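Local coordinates for putative DNA protection protein (Streptomyces coelicolor, PDB 4CYB) that binds ferric iron as a member of the Dps family and probably oxidises iron, working as a twelve-subunit ferritin-like assembly, at residues R27-L32 with V85-P90; H39-K44 with P100-G105; K44-M49 with L60-A65. All blocks are in the same frame, centred on the assembly; numbering follows the deposited sequence.

Overall arrangement
The chain enters its first long helix, 18-48, which supplies the first half of every contact in the order 27-32, 39-44, 44-49. The earliest loop to close is contact 3, where helix 54-81 turns back antiparallel to helix 18-48. Contact 1 follows when the chain leaves helix 54-81 and residues 85-90 lie against the earlier part of helix 18-48. After helix 90-96, residues 100-105 return to the same helix in contact 2. Contact 3 is nested within both other loops, while contacts 1 and 2 cross. Contacts 2 and 3 share K44 and touch through the K43-D62 salt bridge. All three reach the second subunit.

Contact 1: R27-L32 with V85-P90; sequences RLNKVL and VAVGDP
N29 projects from helix 18-48 at the loop that leads out of helix 54-81, and its carboxamide bonds to the loop backbone on both sides of A86. CB points toward the loop, which brings N29 CG to a position 3.8 Å from V85 O, midway between the two backbone groups it serves. OD1 takes the amide hydrogen of V87, with N29 OD1 and V87 N 2.9 Å apart and an N-H...O angle of 150°; the donor sits above the carbonyl plane instead of on a lone pair. N29 OD1 also rests against A86 CA at 3.5 Å. N29 ND2, the other arm, donates to V85 O at 2.9 Å, and that oxygen lies in the amide plane of N29. One flat group thus bonds a C=O and an N-H on either side of A86. An alanine here would take both arms away, and would probably leave V85 O and V87 N without these partners and the loop less firmly set on the helix.

One turn further along, L32 adds an apolar patch. Its CG, anti to the backbone N, puts the isobutyl group beside V87, with L32 CG 3.9 Å from V87 CG1, while L32 CD2 reaches A86 CB at 4.1 Å. The L32 and V87 side chains run antiparallel, alongside one another. On its other sides V87 packs against H92, V93 and I96 of helix 90-96, the short helix in the connection between the second and third long helices that is a hallmark of Dps proteins; P90 meets P90 of the second subunit. Since every touching residue is buried, the paired bonds satisfy V85 O and V87 N inside the fold and would tend to hold the segment leading to helix 90-96.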
ATOM      1  N   ARG J  27     -33.525  21.357   6.932  1.00 21.03           N
ATOM      2  CA  ARG J  27     -32.397  21.744   7.757  1.00 22.64           C
ATOM      3  C   ARG J  27     -31.060  21.311   7.083  1.00 24.63           C
ATOM      4  O   ARG J  27     -30.071  22.074   7.086  1.00 23.80           O
ATOM      5  CB  ARG J  27     -32.453  21.185   9.186  1.00 24.29           C
ATOM      6  CG  ARG J  27     -33.698  21.540   9.985  1.00 28.33           C
ATOM      7  CD  ARG J  27     -34.000  23.030  10.039  1.00 26.37           C
ATOM      8  NE  ARG J  27     -32.888  23.820  10.512  1.00 26.10           N
ATOM      9  CZ  ARG J  27     -32.709  24.247  11.765  1.00 28.91           C
ATOM     10  NH1 ARG J  27     -33.577  23.938  12.751  1.00 30.33           N
ATOM     11  NH2 ARG J  27     -31.676  25.017  12.027  1.00 27.52           N
ATOM     12  N   LEU J  28     -31.067  20.097   6.520  1.00 22.26           N
ATOM     13  CA  LEU J  28     -29.809  19.582   5.907  1.00 20.85           C
ATOM     14  C   LEU J  28     -29.431  20.440   4.725  1.00 21.78           C
ATOM     15  O   LEU J  28     -28.212  20.674   4.515  1.00 25.49           O
ATOM     16  CB  LEU J  28     -29.939  18.099   5.511  1.00 20.78           C
ATOM     17  CG  LEU J  28     -29.919  17.133   6.706  1.00 21.12           C
ATOM     18  CD1 LEU J  28     -30.371  15.723   6.352  1.00 22.65           C
ATOM     19  CD2 LEU J  28     -28.566  17.117   7.430  1.00 25.46           C
ATOM     20  N   ASN J  29     -30.420  20.866   3.931  1.00 20.89           N
ATOM     21  CA  ASN J  29     -30.111  21.661   2.759  1.00 22.52           C
ATOM     22  C   ASN J  29     -29.520  23.013   3.100  1.00 22.47           C
ATOM     23  O   ASN J  29     -28.731  23.545   2.350  1.00 21.02           O
ATOM     24  CB  ASN J  29     -31.261  21.795   1.753  1.00 22.99           C
ATOM     25  CG  ASN J  29     -31.260  20.676   0.724  1.00 26.28           C
ATOM     26  OD1 ASN J  29     -30.203  20.316   0.185  1.00 26.28           O
ATOM     27  ND2 ASN J  29     -32.437  20.149   0.421  1.00 22.52           N
ATOM     28  N   LYS J  30     -29.923  23.593   4.221  1.00 22.64           N
ATOM     29  CA  LYS J  30     -29.307  24.857   4.622  1.00 20.54           C
ATOM     30  C   LYS J  30     -27.852  24.639   5.018  1.00 21.25           C
ATOM     31  O   LYS J  30     -26.956  25.416   4.604  1.00 21.55           O
ATOM     32  CB  LYS J  30     -30.119  25.528   5.780  1.00 21.98           C
ATOM     33  CG  LYS J  30     -29.510  26.856   6.273  1.00 25.94           C
ATOM     34  CD  LYS J  30     -29.250  27.838   5.131  1.00 26.25           C
ATOM     35  CE  LYS J  30     -29.034  29.244   5.690  1.00 26.50           C
ATOM     36  NZ  LYS J  30     -28.019  29.308   6.757  1.00 25.01           N
ATOM     37  N   VAL J  31     -27.604  23.611   5.801  1.00 21.59           N
ATOM     38  CA  VAL J  31     -26.227  23.266   6.190  1.00 21.74           C
ATOM     39  C   VAL J  31     -25.416  23.013   4.916  1.00 19.91           C
ATOM     40  O   VAL J  31     -24.255  23.424   4.819  1.00 21.17           O
ATOM     41  CB  VAL J  31     -26.193  22.034   7.113  1.00 23.40           C
ATOM     42  CG1 VAL J  31     -24.750  21.548   7.320  1.00 24.54           C
ATOM     43  CG2 VAL J  31     -26.813  22.424   8.476  1.00 24.62           C
ATOM     44  N   LEU J  32     -26.009  22.283   3.990  1.00 20.66           N
ATOM     45  CA  LEU J  32     -25.318  21.921   2.704  1.00 22.25           C
ATOM     46  C   LEU J  32     -24.966  23.174   1.912  1.00 22.95           C
ATOM     47  O   LEU J  32     -23.821  23.315   1.441  1.00 21.59           O
ATOM     48  CB  LEU J  32     -26.240  20.995   1.917  1.00 22.70           C
ATOM     49  CG  LEU J  32     -25.725  20.209   0.736  1.00 28.20           C
ATOM     50  CD1 LEU J  32     -24.410  19.519   1.134  1.00 23.88           C
ATOM     51  CD2 LEU J  32     -26.825  19.229   0.352  1.00 25.15           C
ATOM     52  N   VAL J  85     -34.513  16.181  -2.028  1.00 21.66           N
ATOM     53  CA  VAL J  85     -33.684  16.671  -3.139  1.00 25.10           C
ATOM     54  C   VAL J  85     -32.572  17.551  -2.612  1.00 24.54           C
ATOM     55  O   VAL J  85     -32.820  18.670  -2.052  1.00 23.82           O
ATOM     56  CB  VAL J  85     -34.546  17.401  -4.220  1.00 27.04           C
ATOM     57  CG1 VAL J  85     -33.683  17.746  -5.478  1.00 25.82           C
ATOM     58  CG2 VAL J  85     -35.743  16.504  -4.591  1.00 25.21           C
ATOM     59  N   ALA J  86     -31.324  17.071  -2.770  1.00 21.69           N
ATOM     60  CA  ALA J  86     -30.150  17.864  -2.309  1.00 22.15           C
ATOM     61  C   ALA J  86     -29.949  19.094  -3.208  1.00 23.10           C
ATOM     62  O   ALA J  86     -30.136  19.027  -4.455  1.00 25.69           O
ATOM     63  CB  ALA J  86     -28.887  16.983  -2.324  1.00 21.34           C
ATOM     64  N   VAL J  87     -29.547  20.214  -2.611  1.00 21.54           N
ATOM     65  CA  VAL J  87     -29.274  21.405  -3.426  1.00 23.84           C
ATOM     66  C   VAL J  87     -28.130  21.153  -4.440  1.00 24.55           C
ATOM     67  O   VAL J  87     -27.088  20.574  -4.078  1.00 24.81           O
ATOM     68  CB  VAL J  87     -28.986  22.633  -2.558  1.00 25.89           C
ATOM     69  CG1 VAL J  87     -27.789  22.428  -1.650  1.00 25.28           C
ATOM     70  CG2 VAL J  87     -28.801  23.863  -3.446  1.00 24.31           C
ATOM     71  N   GLY J  88     -28.364  21.508  -5.699  1.00 23.17           N
ATOM     72  CA  GLY J  88     -27.434  21.092  -6.794  1.00 23.04           C
ATOM     73  C   GLY J  88     -26.549  22.210  -7.312  1.00 22.42           C
ATOM     74  O   GLY J  88     -25.436  22.383  -6.871  1.00 23.74           O
ATOM     75  N   ASP J  89     -27.020  22.945  -8.310  1.00 21.79           N
ATOM     76  CA  ASP J  89     -26.239  23.994  -8.956  1.00 23.13           C
ATOM     77  C   ASP J  89     -25.888  25.118  -7.974  1.00 23.20           C
ATOM     78  O   ASP J  89     -26.735  25.474  -7.119  1.00 22.79           O
ATOM     79  CB  ASP J  89     -27.033  24.536 -10.149  1.00 24.08           C
ATOM     80  CG  ASP J  89     -26.243  25.502 -11.009  1.00 24.62           C
ATOM     81  OD1 ASP J  89     -26.200  26.696 -10.646  1.00 25.53           O
ATOM     82  OD2 ASP J  89     -25.672  25.093 -12.061  1.00 24.63           O
ATOM     83  N   PRO J  90     -24.643  25.648  -8.063  1.00 22.43           N
ATOM     84  CA  PRO J  90     -24.269  26.730  -7.128  1.00 24.98           C
ATOM     85  C   PRO J  90     -25.181  27.993  -7.184  1.00 25.02           C
ATOM     86  O   PRO J  90     -25.221  28.782  -6.211  1.00 23.69           O
ATOM     87  CB  PRO J  90     -22.845  27.117  -7.561  1.00 25.93           C
ATOM     88  CG  PRO J  90     -22.721  26.639  -8.972  1.00 25.87           C
ATOM     89  CD  PRO J  90     -23.587  25.402  -9.087  1.00 24.42           C
TER

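Contact 2: H39-K44 with P100-G105; sequences HDLYKK and PRPPDG
The connection between helix 90-96 and the short strand 106-107 runs past the first long helix of the ferritin-like bundle here, a proline-rich segment without regular structure. K44 carries the contact. Its chain leaves the helix with CG anti to the backbone N (chi1 178°), stays extended and then bends at the last torsion (chi4 75°), swinging NZ into a bend of the loop backbone. There K44 NZ donates to P103 O at 3.0 Å, in the plane of that carbonyl, and to G105 O at 3.2 Å, on a lone pair. A water 2.7 Å from K44 NZ accepts a further bond and donates in turn to D104 O. Nearer the helix, P102 lies alongside CD and CE of K44, and L41 crosses it obliquely, L41 CD2 meeting P102 CG at 3.7 Å.

The CB of D104 points away from the helix, and OD1 uses its syn lone pair in a salt bridge with R101 NH2; R101 also pairs with E95 of the second subunit. K44 NZ thus has two carbonyl oxygens and a water as hydrogen-bond partners, and its buried charge is probably stabilised by them, with D104 OD1 some way off, 6.1 Å from K44 NZ.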
ATOM      1  N   HIS J  39     -16.609  25.361   1.524  1.00 17.67           N
ATOM      2  CA  HIS J  39     -15.631  24.570   0.728  1.00 20.35           C
ATOM      3  C   HIS J  39     -14.941  25.498  -0.279  1.00 20.91           C
ATOM      4  O   HIS J  39     -13.722  25.495  -0.452  1.00 18.82           O
ATOM      5  CB  HIS J  39     -16.349  23.427  -0.027  1.00 18.51           C
ATOM      6  CG  HIS J  39     -15.454  22.807  -1.086  1.00 18.17           C
ATOM      7  ND1 HIS J  39     -14.481  21.890  -0.788  1.00 21.15           N
ATOM      8  CD2 HIS J  39     -15.302  23.129  -2.398  1.00 18.97           C
ATOM      9  CE1 HIS J  39     -13.785  21.588  -1.936  1.00 17.76           C
ATOM     10  NE2 HIS J  39     -14.293  22.330  -2.911  1.00 21.46           N
ATOM     11  N   ASP J  40     -15.749  26.260  -1.013  1.00 19.85           N
ATOM     12  CA  ASP J  40     -15.244  27.141  -2.036  1.00 19.53           C
ATOM     13  C   ASP J  40     -14.421  28.294  -1.445  1.00 18.17           C
ATOM     14  O   ASP J  40     -13.478  28.747  -2.066  1.00 19.34           O
ATOM     15  CB  ASP J  40     -16.405  27.648  -2.901  1.00 20.02           C
ATOM     16  CG  ASP J  40     -16.916  26.541  -3.881  1.00 24.73           C
ATOM     17  OD1 ASP J  40     -16.272  25.430  -4.011  1.00 28.33           O
ATOM     18  OD2 ASP J  40     -17.970  26.775  -4.535  1.00 26.66           O
ATOM     19  N   LEU J  41     -14.727  28.754  -0.223  1.00 19.15           N
ATOM     20  CA  LEU J  41     -13.830  29.731   0.426  1.00 19.64           C
ATOM     21  C   LEU J  41     -12.456  29.103   0.760  1.00 17.52           C
ATOM     22  O   LEU J  41     -11.419  29.726   0.564  1.00 18.47           O
ATOM     23  CB  LEU J  41     -14.472  30.250   1.748  1.00 20.59           C
ATOM     24  CG  LEU J  41     -15.567  31.314   1.697  1.00 26.34           C
ATOM     25  CD1 LEU J  41     -15.963  31.512   3.155  1.00 27.87           C
ATOM     26  CD2 LEU J  41     -14.945  32.594   1.083  1.00 25.95           C
ATOM     27  N   TYR J  42     -12.439  27.861   1.221  1.00 18.03           N
ATOM     28  CA  TYR J  42     -11.179  27.245   1.569  1.00 17.80           C
ATOM     29  C   TYR J  42     -10.366  27.043   0.275  1.00 18.99           C
ATOM     30  O   TYR J  42      -9.178  27.304   0.286  1.00 19.03           O
ATOM     31  CB  TYR J  42     -11.423  25.885   2.246  1.00 17.95           C
ATOM     32  CG  TYR J  42     -11.408  25.974   3.713  1.00 18.72           C
ATOM     33  CD1 TYR J  42     -10.225  26.294   4.382  1.00 19.11           C
ATOM     34  CD2 TYR J  42     -12.590  25.744   4.452  1.00 19.33           C
ATOM     35  CE1 TYR J  42     -10.187  26.357   5.751  1.00 19.94           C
ATOM     36  CE2 TYR J  42     -12.567  25.829   5.840  1.00 21.20           C
ATOM     37  CZ  TYR J  42     -11.366  26.147   6.453  1.00 20.32           C
ATOM     38  OH  TYR J  42     -11.289  26.210   7.828  1.00 20.66           O
ATOM     39  N   LYS J  43     -10.989  26.609  -0.832  1.00 18.08           N
ATOM     40  CA  LYS J  43     -10.247  26.470  -2.118  1.00 18.42           C
ATOM     41  C   LYS J  43      -9.785  27.847  -2.669  1.00 18.32           C
ATOM     42  O   LYS J  43      -8.644  28.028  -3.068  1.00 17.46           O
ATOM     43  CB  LYS J  43     -11.074  25.770  -3.228  1.00 17.70           C
ATOM     44  CG  LYS J  43     -11.342  24.273  -2.994  1.00 18.21           C
ATOM     45  CD  LYS J  43     -10.042  23.434  -2.797  1.00 19.81           C
ATOM     46  CE  LYS J  43      -9.129  23.524  -4.064  1.00 19.83           C
ATOM     47  NZ  LYS J  43      -8.083  22.476  -3.902  1.00 20.33           N
ATOM     48  N   LYS J  44     -10.651  28.850  -2.580  1.00 19.14           N
ATOM     49  CA  LYS J  44     -10.247  30.238  -2.918  1.00 20.21           C
ATOM     50  C   LYS J  44      -8.963  30.660  -2.198  1.00 20.35           C
ATOM     51  O   LYS J  44      -8.019  31.141  -2.835  1.00 19.59           O
ATOM     52  CB  LYS J  44     -11.407  31.236  -2.697  1.00 19.95           C
ATOM     53  CG  LYS J  44     -11.094  32.761  -2.964  1.00 21.70           C
ATOM     54  CD  LYS J  44     -12.237  33.652  -2.400  1.00 22.61           C
ATOM     55  CE  LYS J  44     -11.922  35.168  -2.363  1.00 22.73           C
ATOM     56  NZ  LYS J  44     -11.994  35.724  -3.749  1.00 25.65           N
ATOM     57  N   PRO J 100     -21.936  35.208   3.725  1.00 24.77           N
ATOM     58  CA  PRO J 100     -21.760  36.369   2.839  1.00 27.60           C
ATOM     59  C   PRO J 100     -20.737  36.095   1.730  1.00 29.27           C
ATOM     60  O   PRO J 100     -19.765  35.320   1.926  1.00 28.67           O
ATOM     61  CB  PRO J 100     -21.247  37.496   3.802  1.00 26.69           C
ATOM     62  CG  PRO J 100     -21.753  37.062   5.152  1.00 30.53           C
ATOM     63  CD  PRO J 100     -21.645  35.547   5.138  1.00 26.02           C
ATOM     64  N   ARG J 101     -20.955  36.710   0.569  1.00 26.91           N
ATOM     65  CA  ARG J 101     -19.978  36.631  -0.531  1.00 23.15           C
ATOM     66  C   ARG J 101     -18.700  37.450  -0.225  1.00 27.23           C
ATOM     67  O   ARG J 101     -18.775  38.649   0.197  1.00 25.48           O
ATOM     68  CB  ARG J 101     -20.625  37.143  -1.822  1.00 23.79           C
ATOM     69  CG  ARG J 101     -19.701  37.078  -3.042  1.00 22.57           C
ATOM     70  CD  ARG J 101     -20.458  37.583  -4.260  1.00 25.94           C
ATOM     71  NE  ARG J 101     -19.581  37.707  -5.402  1.00 26.87           N
ATOM     72  CZ  ARG J 101     -19.994  38.046  -6.619  1.00 26.71           C
ATOM     73  NH1 ARG J 101     -21.293  38.201  -6.857  1.00 27.30           N
ATOM     74  NH2 ARG J 101     -19.124  38.200  -7.606  1.00 24.77           N
ATOM     75  N   PRO J 102     -17.506  36.851  -0.435  1.00 24.88           N
ATOM     76  CA  PRO J 102     -16.274  37.647  -0.221  1.00 22.81           C
ATOM     77  C   PRO J 102     -15.998  38.570  -1.382  1.00 23.63           C
ATOM     78  O   PRO J 102     -16.637  38.449  -2.417  1.00 26.78           O
ATOM     79  CB  PRO J 102     -15.163  36.567  -0.185  1.00 25.69           C
ATOM     80  CG  PRO J 102     -15.686  35.479  -1.076  1.00 26.97           C
ATOM     81  CD  PRO J 102     -17.217  35.491  -0.951  1.00 27.12           C
ATOM     82  N   PRO J 103     -14.991  39.477  -1.269  1.00 25.13           N
ATOM     83  CA  PRO J 103     -14.534  40.243  -2.425  1.00 25.08           C
ATOM     84  C   PRO J 103     -14.094  39.286  -3.538  1.00 24.91           C
ATOM     85  O   PRO J 103     -13.575  38.183  -3.219  1.00 24.15           O
ATOM     86  CB  PRO J 103     -13.282  40.976  -1.906  1.00 25.33           C
ATOM     87  CG  PRO J 103     -13.527  41.113  -0.395  1.00 27.91           C
ATOM     88  CD  PRO J 103     -14.205  39.773  -0.051  1.00 28.87           C
ATOM     89  N   ASP J 104     -14.267  39.692  -4.789  1.00 23.98           N
ATOM     90  CA  ASP J 104     -13.797  38.848  -5.948  1.00 23.45           C
ATOM     91  C   ASP J 104     -12.288  38.703  -5.961  1.00 27.29           C
ATOM     92  O   ASP J 104     -11.756  37.681  -6.448  1.00 24.11           O
ATOM     93  CB  ASP J 104     -14.187  39.514  -7.246  1.00 23.71           C
ATOM     94  CG  ASP J 104     -15.685  39.501  -7.481  1.00 24.45           C
ATOM     95  OD1 ASP J 104     -16.387  38.764  -6.782  1.00 28.64           O
ATOM     96  OD2 ASP J 104     -16.167  40.224  -8.384  1.00 28.08           O
ATOM     97  N   GLY J 105     -11.608  39.730  -5.445  1.00 22.79           N
ATOM     98  CA  GLY J 105     -10.135  39.771  -5.486  1.00 25.61           C
ATOM     99  C   GLY J 105      -9.464  39.173  -4.248  1.00 26.56           C
ATOM    100  O   GLY J 105     -10.039  38.303  -3.538  1.00 27.01           O
TER
HETATM  101  O   HOH W   1     -11.011  34.944  -6.140  1.00 29.83           O

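Contact 3: K44-M49 with L60-A65; sequences KYHWLM and LLDKHA. With FE (Fe (III) ion), chain V.
Two antiparallel helices meet here, their short segments crossing at -158° with axes 8.7 Å apart, and H46 faces L61. The apolar part centres on L61, whose CD1 wedges against the 44-49 segment: it touches Y45 CB at 3.6 Å and M49 CE at 3.7 Å, the bent methionine chain crossing the leucine at about a right angle. The phenol of Y45 extends beyond this patch, and its OH is hydrogen-bonded to E107.

The flat groups stack. The carboxylate of D62 lies over one face of the H46 imidazole, planes 15° apart, toward the rim, with D62 CG 3.4 Å from H46 CE1. D62 OD1 is held in a salt bridge by K43. The H46 ring also stacks with that of H58, and its ND1 is hydrogen-bonded to H58 O. This bond and the stack should hold the ring's rotation, presenting NE2 to the metal.

Metal coordination completes the contact. H46, with CG anti to the backbone N (chi1 169°), sends NE2 to within 2.5 Å of the iron FE. Three waters also bind it, and the one donating to D62 OD2, at 2.7 Å, makes that carboxylate second-shell. The D62 carboxylate would probably polarise that water and the imidazole, though K43 may offset part of its charge. D73 and E77 of the second subunit bind the same ion, and W47 NE1 is hydrogen-bonded to that D73. A histidine from one chain facing acidic ligands from its partner is characteristic of the intersubunit iron site of Dps proteins, the presumed ferroxidase centre.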
ATOM      1  N   LYS J  44     -10.651  28.850  -2.580  1.00 19.14           N
ATOM      2  CA  LYS J  44     -10.247  30.238  -2.918  1.00 20.21           C
ATOM      3  C   LYS J  44      -8.963  30.660  -2.198  1.00 20.35           C
ATOM      4  O   LYS J  44      -8.019  31.141  -2.835  1.00 19.59           O
ATOM      5  CB  LYS J  44     -11.407  31.236  -2.697  1.00 19.95           C
ATOM      6  CG  LYS J  44     -11.094  32.761  -2.964  1.00 21.70           C
ATOM      7  CD  LYS J  44     -12.237  33.652  -2.400  1.00 22.61           C
ATOM      8  CE  LYS J  44     -11.922  35.168  -2.363  1.00 22.73           C
ATOM      9  NZ  LYS J  44     -11.994  35.724  -3.749  1.00 25.65           N
ATOM     10  N   TYR J  45      -8.898  30.474  -0.888  1.00 20.37           N
ATOM     11  CA  TYR J  45      -7.765  30.949  -0.140  1.00 20.52           C
ATOM     12  C   TYR J  45      -6.549  29.998  -0.312  1.00 19.01           C
ATOM     13  O   TYR J  45      -5.450  30.439  -0.238  1.00 20.50           O
ATOM     14  CB  TYR J  45      -8.191  31.088   1.323  1.00 20.64           C
ATOM     15  CG  TYR J  45      -9.261  32.168   1.509  1.00 20.40           C
ATOM     16  CD1 TYR J  45      -9.285  33.323   0.666  1.00 22.93           C
ATOM     17  CD2 TYR J  45     -10.210  32.070   2.519  1.00 22.61           C
ATOM     18  CE1 TYR J  45     -10.230  34.337   0.830  1.00 21.95           C
ATOM     19  CE2 TYR J  45     -11.212  33.054   2.651  1.00 24.25           C
ATOM     20  CZ  TYR J  45     -11.204  34.175   1.839  1.00 21.92           C
ATOM     21  OH  TYR J  45     -12.167  35.133   2.031  1.00 28.02           O
ATOM     22  N   HIS J  46      -6.777  28.697  -0.533  1.00 19.11           N
ATOM     23  CA  HIS J  46      -5.690  27.745  -0.920  1.00 18.01           C
ATOM     24  C   HIS J  46      -5.011  28.321  -2.155  1.00 20.03           C
ATOM     25  O   HIS J  46      -3.773  28.307  -2.209  1.00 19.40           O
ATOM     26  CB  HIS J  46      -6.337  26.375  -1.211  1.00 19.35           C
ATOM     27  CG  HIS J  46      -5.433  25.328  -1.879  1.00 18.79           C
ATOM     28  ND1 HIS J  46      -4.451  24.701  -1.208  1.00 18.94           N
ATOM     29  CD2 HIS J  46      -5.480  24.761  -3.150  1.00 19.66           C
ATOM     30  CE1 HIS J  46      -3.893  23.717  -1.993  1.00 19.10           C
ATOM     31  NE2 HIS J  46      -4.506  23.773  -3.202  1.00 18.28           N
ATOM     32  N   TRP J  47      -5.777  28.847  -3.129  1.00 16.96           N
ATOM     33  CA  TRP J  47      -5.141  29.419  -4.369  1.00 20.10           C
ATOM     34  C   TRP J  47      -4.534  30.779  -4.204  1.00 20.62           C
ATOM     35  O   TRP J  47      -3.426  31.032  -4.665  1.00 22.24           O
ATOM     36  CB  TRP J  47      -6.138  29.503  -5.517  1.00 22.41           C
ATOM     37  CG  TRP J  47      -6.689  28.137  -5.866  1.00 20.67           C
ATOM     38  CD1 TRP J  47      -5.996  26.943  -5.976  1.00 21.26           C
ATOM     39  CD2 TRP J  47      -8.083  27.820  -6.128  1.00 20.88           C
ATOM     40  NE1 TRP J  47      -6.862  25.883  -6.254  1.00 21.26           N
ATOM     41  CE2 TRP J  47      -8.132  26.360  -6.418  1.00 19.47           C
ATOM     42  CE3 TRP J  47      -9.268  28.593  -6.225  1.00 21.45           C
ATOM     43  CZ2 TRP J  47      -9.322  25.706  -6.705  1.00 20.74           C
ATOM     44  CZ3 TRP J  47     -10.461  27.927  -6.549  1.00 21.55           C
ATOM     45  CH2 TRP J  47     -10.501  26.526  -6.754  1.00 21.48           C
ATOM     46  N   LEU J  48      -5.270  31.669  -3.503  1.00 19.96           N
ATOM     47  CA  LEU J  48      -4.882  33.078  -3.428  1.00 22.14           C
ATOM     48  C   LEU J  48      -3.878  33.385  -2.347  1.00 22.93           C
ATOM     49  O   LEU J  48      -3.414  34.534  -2.251  1.00 24.12           O
ATOM     50  CB  LEU J  48      -6.088  33.972  -3.124  1.00 22.93           C
ATOM     51  CG  LEU J  48      -7.228  34.055  -4.156  1.00 27.20           C
ATOM     52  CD1 LEU J  48      -8.186  35.224  -3.891  1.00 21.07           C
ATOM     53  CD2 LEU J  48      -6.849  33.857  -5.607  1.00 32.08           C
ATOM     54  N   MET J  49      -3.558  32.402  -1.519  1.00 22.59           N
ATOM     55  CA  MET J  49      -2.639  32.607  -0.401  1.00 21.43           C
ATOM     56  C   MET J  49      -1.291  33.184  -0.852  1.00 21.63           C
ATOM     57  O   MET J  49      -0.842  32.955  -2.000  1.00 21.81           O
ATOM     58  CB  MET J  49      -2.450  31.279   0.377  1.00 26.13           C
ATOM     59  CG  MET J  49      -1.560  31.380   1.600  1.00 23.74           C
ATOM     60  SD  MET J  49      -2.167  32.594   2.824  1.00 27.03           S
ATOM     61  CE  MET J  49      -3.919  32.156   2.898  1.00 24.67           C
ATOM     62  N   LEU J  60      -2.778  23.602   4.757  1.00 18.16           N
ATOM     63  CA  LEU J  60      -3.813  23.534   5.785  1.00 19.90           C
ATOM     64  C   LEU J  60      -5.172  23.804   5.187  1.00 18.49           C
ATOM     65  O   LEU J  60      -6.146  23.094   5.487  1.00 19.10           O
ATOM     66  CB  LEU J  60      -3.548  24.594   6.857  1.00 18.50           C
ATOM     67  CG  LEU J  60      -4.646  24.614   7.945  1.00 24.27           C
ATOM     68  CD1 LEU J  60      -4.698  23.309   8.766  1.00 27.33           C
ATOM     69  CD2 LEU J  60      -4.365  25.797   8.856  1.00 25.16           C
ATOM     70  N   LEU J  61      -5.257  24.808   4.316  1.00 20.74           N
ATOM     71  CA  LEU J  61      -6.547  25.121   3.701  1.00 20.48           C
ATOM     72  C   LEU J  61      -7.009  23.996   2.791  1.00 20.27           C
ATOM     73  O   LEU J  61      -8.196  23.703   2.735  1.00 19.08           O
ATOM     74  CB  LEU J  61      -6.471  26.445   2.917  1.00 20.18           C
ATOM     75  CG  LEU J  61      -6.053  27.661   3.776  1.00 24.95           C
ATOM     76  CD1 LEU J  61      -5.770  28.913   2.959  1.00 23.88           C
ATOM     77  CD2 LEU J  61      -7.054  27.993   4.819  1.00 25.81           C
ATOM     78  N   ASP J  62      -6.078  23.350   2.065  1.00 18.12           N
ATOM     79  CA  ASP J  62      -6.509  22.196   1.297  1.00 19.28           C
ATOM     80  C   ASP J  62      -6.977  21.008   2.154  1.00 19.67           C
ATOM     81  O   ASP J  62      -7.878  20.273   1.735  1.00 20.71           O
ATOM     82  CB  ASP J  62      -5.396  21.746   0.357  1.00 22.12           C
ATOM     83  CG  ASP J  62      -5.928  21.202  -0.929  1.00 28.01           C
ATOM     84  OD1 ASP J  62      -7.023  21.627  -1.389  1.00 28.91           O
ATOM     85  OD2 ASP J  62      -5.225  20.372  -1.480  1.00 28.29           O
ATOM     86  N   LYS J  63      -6.356  20.798   3.325  1.00 18.48           N
ATOM     87  CA  LYS J  63      -6.739  19.710   4.190  1.00 19.57           C
ATOM     88  C   LYS J  63      -8.192  20.001   4.602  1.00 18.28           C
ATOM     89  O   LYS J  63      -9.052  19.118   4.573  1.00 17.06           O
ATOM     90  CB  LYS J  63      -5.834  19.714   5.417  1.00 18.76           C
ATOM     91  CG  LYS J  63      -6.265  18.631   6.428  1.00 22.34           C
ATOM     92  CD  LYS J  63      -5.541  18.875   7.750  1.00 25.86           C
ATOM     93  CE  LYS J  63      -5.839  17.703   8.689  1.00 31.48           C
ATOM     94  NZ  LYS J  63      -7.101  17.903   9.477  1.00 30.10           N
ATOM     95  N   HIS J  64      -8.459  21.258   4.977  1.00 18.07           N
ATOM     96  CA  HIS J  64      -9.841  21.587   5.387  1.00 18.21           C
ATOM     97  C   HIS J  64     -10.848  21.513   4.256  1.00 18.74           C
ATOM     98  O   HIS J  64     -11.974  20.986   4.465  1.00 17.21           O
ATOM     99  CB  HIS J  64      -9.930  22.955   6.102  1.00 18.09           C
ATOM    100  CG  HIS J  64      -9.241  22.987   7.396  1.00 21.90           C
ATOM    101  ND1 HIS J  64      -9.358  24.043   8.257  1.00 18.92           N
ATOM    102  CD2 HIS J  64      -8.476  22.033   8.046  1.00 21.61           C
ATOM    103  CE1 HIS J  64      -8.644  23.792   9.353  1.00 20.40           C
ATOM    104  NE2 HIS J  64      -8.136  22.550   9.250  1.00 20.19           N
ATOM    105  N   ALA J  65     -10.459  21.939   3.054  1.00 18.22           N
ATOM    106  CA  ALA J  65     -11.355  21.828   1.884  1.00 19.04           C
ATOM    107  C   ALA J  65     -11.718  20.363   1.636  1.00 19.31           C
ATOM    108  O   ALA J  65     -12.889  20.053   1.404  1.00 18.11           O
ATOM    109  CB  ALA J  65     -10.673  22.391   0.628  1.00 18.84           C
TER
HETATM  110 FE    FE V1200      -3.826  22.363  -5.121  0.50 14.70          FE
HETATM  111  O   HOH W   2      -5.316  20.744  -4.138  1.00 23.38           O
HETATM  112  O   HOH W   3      -1.970  21.992  -3.741  1.00 32.84           O
HETATM  113  O   HOH W   4      -2.456  20.644  -6.139  1.00 32.55           O